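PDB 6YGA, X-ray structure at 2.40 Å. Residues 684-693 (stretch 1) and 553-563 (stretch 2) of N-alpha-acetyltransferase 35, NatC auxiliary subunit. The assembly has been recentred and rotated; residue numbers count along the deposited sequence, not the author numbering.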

# COMPACT_ATOMS: atom_id res chain seq x y z
N ALA B 684 -9.74 -16.85 -23.10
CA ALA B 684 -10.66 -17.23 -22.04
C ALA B 684 -12.00 -16.51 -22.16
O ALA B 684 -13.04 -17.07 -21.81
CB ALA B 684 -10.03 -16.97 -20.67
N LEU B 685 -11.98 -15.27 -22.65
CA LEU B 685 -13.22 -14.53 -22.85
C LEU B 685 -14.12 -15.22 -23.87
O LEU B 685 -15.34 -15.31 -23.67
CB LEU B 685 -12.92 -13.10 -23.28
CG LEU B 685 -12.34 -12.14 -22.24
CD1 LEU B 685 -11.65 -10.98 -22.93
CD2 LEU B 685 -13.43 -11.64 -21.31
N SER B 686 -13.53 -15.71 -24.96
CA SER B 686 -14.31 -16.41 -25.98
C SER B 686 -14.86 -17.73 -25.45
O SER B 686 -16.05 -18.03 -25.62
CB SER B 686 -13.45 -16.64 -27.22
OG SER B 686 -14.19 -17.26 -28.26
N VAL B 687 -14.01 -18.52 -24.79
CA VAL B 687 -14.46 -19.79 -24.23
C VAL B 687 -15.59 -19.57 -23.23
O VAL B 687 -16.57 -20.31 -23.20
CB VAL B 687 -13.27 -20.53 -23.58
CG1 VAL B 687 -13.74 -21.75 -22.79
CG2 VAL B 687 -12.26 -20.94 -24.65
N ASN B 688 -15.47 -18.52 -22.41
CA ASN B 688 -16.49 -18.27 -21.39
C ASN B 688 -17.81 -17.84 -22.02
O ASN B 688 -18.88 -18.19 -21.51
CB ASN B 688 -16.00 -17.22 -20.40
CG ASN B 688 -17.05 -16.83 -19.40
OD1 ASN B 688 -17.39 -17.60 -18.49
ND2 ASN B 688 -17.58 -15.62 -19.54
N SER B 689 -17.75 -17.09 -23.13
CA SER B 689 -18.97 -16.69 -23.82
C SER B 689 -19.74 -17.90 -24.33
O SER B 689 -20.98 -17.92 -24.27
CB SER B 689 -18.62 -15.74 -24.96
OG SER B 689 -19.79 -15.29 -25.62
N LYS B 690 -19.04 -18.92 -24.81
CA LYS B 690 -19.72 -20.13 -25.27
C LYS B 690 -20.33 -20.88 -24.10
O LYS B 690 -21.45 -21.40 -24.21
CB LYS B 690 -18.74 -21.03 -26.03
CG LYS B 690 -18.21 -20.41 -27.31
CD LYS B 690 -16.86 -21.01 -27.70
CE LYS B 690 -16.22 -20.23 -28.83
NZ LYS B 690 -14.77 -20.53 -28.99
N VAL B 691 -19.63 -20.96 -22.97
CA VAL B 691 -20.17 -21.64 -21.80
C VAL B 691 -21.44 -20.96 -21.32
O VAL B 691 -22.44 -21.62 -21.01
CB VAL B 691 -19.11 -21.72 -20.68
CG1 VAL B 691 -19.74 -22.15 -19.36
CG2 VAL B 691 -17.99 -22.68 -21.08
N ILE B 692 -21.44 -19.62 -21.28
CA ILE B 692 -22.60 -18.87 -20.81
C ILE B 692 -23.81 -19.15 -21.70
O ILE B 692 -24.91 -19.42 -21.22
CB ILE B 692 -22.27 -17.37 -20.75
CG1 ILE B 692 -21.25 -17.09 -19.64
CG2 ILE B 692 -23.53 -16.54 -20.53
CD1 ILE B 692 -20.91 -15.63 -19.49
N VAL B 693 -23.61 -19.10 -23.02
CA VAL B 693 -24.73 -19.25 -23.95
C VAL B 693 -25.31 -20.66 -23.87
O VAL B 693 -26.53 -20.85 -23.83
CB VAL B 693 -24.28 -18.90 -25.38
CG1 VAL B 693 -25.24 -19.46 -26.40
CG2 VAL B 693 -24.17 -17.39 -25.52
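Stretch 2, residues 553-563: LIEVFQFAILK

How does the second stretch lie on the first? Both are helical throughout, and residues 553-563 run nearly parallel to 684-693, with 10° between their N-to-C directions and axes 11.2 Å apart at closest approach. The small angle keeps the helices in step: the CA atoms of Leu685 and Ile554 lie 7.9 Å apart, those of Ser689 and Gln558 6.9 Å, and those of Ile692 and Leu562 8.1 Å.

What fills the narrowest part? Gln558 does, as a knob among Leu685, Asn688, Ser689 and Ile692. Its CA-to-CB bond points toward the first helix; chi1 is t (-175°) and chi2 is p (67°), so the chain turns about the CB-CG bond and its amide lies between the helices. Gln558 OE1 comes 3.3 Å from Ser689 CA, while Gln558 NE2 packs 3.3 Å from Ile692 CD1.

How is a polar amide satisfied there without a direct hydrogen bond across the contact? Two waters do the bridging. The oxygen of one donates to Gln558 OE1 at 2.4 Å, a very short distance, and to Leu685 O at 2.8 Å, and accepts from Asn688 ND2 at 3.0 Å. The oxygen of the other accepts from Gln558 NE2 at 3.0 Å, donates to Ser689 O at 2.9 Å and hydrogen-bonds Ser689 OG at 2.9 Å. With chi1 t, Ser689 has OG as well as its backbone O beside the same water.

What packs before and after this polar centre? Leu685 and Ile554, both m,t and both directed toward the opposing helix, meet where Leu685 CD1 lies 4.2 Å from Ile554 CG2. Glu555 starts sideways, but its m,m bend brings Glu555 OE1 within 3.7 Å of Leu685 CD2. Farther along, Ile692, also m,t, places Ile692 CG2 3.7 Å from Leu562 CD2; Leu562 leaves its backbone sideways, yet its m,t chain carries its end nearer.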

# COMPACT_ATOMS: atom_id res chain seq x y z
N LEU B 553 -14.95 -3.67 -25.52
CA LEU B 553 -16.20 -3.95 -26.23
C LEU B 553 -16.63 -5.39 -26.01
O LEU B 553 -17.81 -5.67 -25.77
CB LEU B 553 -16.02 -3.66 -27.72
CG LEU B 553 -17.29 -3.60 -28.57
CD1 LEU B 553 -18.33 -2.71 -27.91
CD2 LEU B 553 -16.96 -3.08 -29.97
N ILE B 554 -15.68 -6.32 -26.08
CA ILE B 554 -15.99 -7.73 -25.82
C ILE B 554 -16.61 -7.89 -24.43
O ILE B 554 -17.58 -8.63 -24.25
CB ILE B 554 -14.72 -8.58 -25.98
CG1 ILE B 554 -14.38 -8.71 -27.47
CG2 ILE B 554 -14.90 -9.95 -25.33
CD1 ILE B 554 -13.02 -9.28 -27.73
N GLU B 555 -16.07 -7.17 -23.44
CA GLU B 555 -16.64 -7.22 -22.10
C GLU B 555 -18.04 -6.62 -22.07
O GLU B 555 -18.94 -7.15 -21.41
CB GLU B 555 -15.72 -6.49 -21.12
CG GLU B 555 -14.34 -7.13 -20.96
CD GLU B 555 -14.32 -8.24 -19.92
OE1 GLU B 555 -15.37 -8.88 -19.68
OE2 GLU B 555 -13.25 -8.47 -19.32
N VAL B 556 -18.25 -5.50 -22.78
CA VAL B 556 -19.56 -4.86 -22.82
C VAL B 556 -20.60 -5.80 -23.44
O VAL B 556 -21.71 -5.95 -22.93
CB VAL B 556 -19.48 -3.52 -23.56
CG1 VAL B 556 -20.87 -2.97 -23.85
CG2 VAL B 556 -18.68 -2.51 -22.75
N PHE B 557 -20.25 -6.44 -24.56
CA PHE B 557 -21.16 -7.40 -25.17
C PHE B 557 -21.47 -8.55 -24.22
O PHE B 557 -22.62 -8.98 -24.11
CB PHE B 557 -20.57 -7.94 -26.47
CG PHE B 557 -20.94 -7.14 -27.69
CD1 PHE B 557 -22.23 -7.17 -28.19
CD2 PHE B 557 -19.99 -6.35 -28.33
CE1 PHE B 557 -22.57 -6.43 -29.31
CE2 PHE B 557 -20.32 -5.61 -29.44
CZ PHE B 557 -21.61 -5.65 -29.94
N GLN B 558 -20.45 -9.06 -23.52
CA GLN B 558 -20.66 -10.15 -22.57
C GLN B 558 -21.65 -9.73 -21.48
O GLN B 558 -22.55 -10.50 -21.12
CB GLN B 558 -19.33 -10.57 -21.96
CG GLN B 558 -19.42 -11.76 -21.03
CD GLN B 558 -19.78 -13.04 -21.77
OE1 GLN B 558 -18.90 -13.77 -22.23
NE2 GLN B 558 -21.07 -13.31 -21.90
N PHE B 559 -21.48 -8.52 -20.94
CA PHE B 559 -22.40 -8.02 -19.93
C PHE B 559 -23.82 -7.93 -20.48
O PHE B 559 -24.78 -8.32 -19.82
CB PHE B 559 -21.92 -6.65 -19.43
CG PHE B 559 -22.72 -6.10 -18.28
CD1 PHE B 559 -23.90 -5.41 -18.51
CD2 PHE B 559 -22.28 -6.25 -16.97
CE1 PHE B 559 -24.63 -4.89 -17.45
CE2 PHE B 559 -23.00 -5.72 -15.92
CZ PHE B 559 -24.18 -5.05 -16.16
N ALA B 560 -23.96 -7.41 -21.71
CA ALA B 560 -25.28 -7.22 -22.30
C ALA B 560 -25.98 -8.55 -22.56
O ALA B 560 -27.21 -8.63 -22.46
CB ALA B 560 -25.15 -6.42 -23.60
N ILE B 561 -25.22 -9.59 -22.89
CA ILE B 561 -25.80 -10.92 -23.01
C ILE B 561 -26.30 -11.41 -21.66
O ILE B 561 -27.40 -11.95 -21.55
CB ILE B 561 -24.77 -11.89 -23.63
CG1 ILE B 561 -24.53 -11.55 -25.11
CG2 ILE B 561 -25.21 -13.34 -23.47
CD1 ILE B 561 -23.36 -12.28 -25.73
N LEU B 562 -25.51 -11.21 -20.60
CA LEU B 562 -25.93 -11.63 -19.27
C LEU B 562 -27.20 -10.89 -18.84
O LEU B 562 -28.13 -11.50 -18.29
CB LEU B 562 -24.81 -11.40 -18.26
CG LEU B 562 -23.58 -12.30 -18.44
CD1 LEU B 562 -22.43 -11.84 -17.57
CD2 LEU B 562 -23.94 -13.75 -18.14
N LYS B 563 -27.27 -9.58 -19.09
CA LYS B 563 -28.47 -8.84 -18.73
C LYS B 563 -29.66 -9.23 -19.60
O LYS B 563 -30.80 -9.25 -19.12
CB LYS B 563 -28.23 -7.33 -18.81
CG LYS B 563 -29.48 -6.54 -18.50
CD LYS B 563 -29.25 -5.05 -18.37
CE LYS B 563 -30.55 -4.35 -17.99
NZ LYS B 563 -30.45 -2.87 -18.02
O HOH W 1 -16.55 -13.78 -21.63
O HOH W 2 -22.15 -15.26 -23.86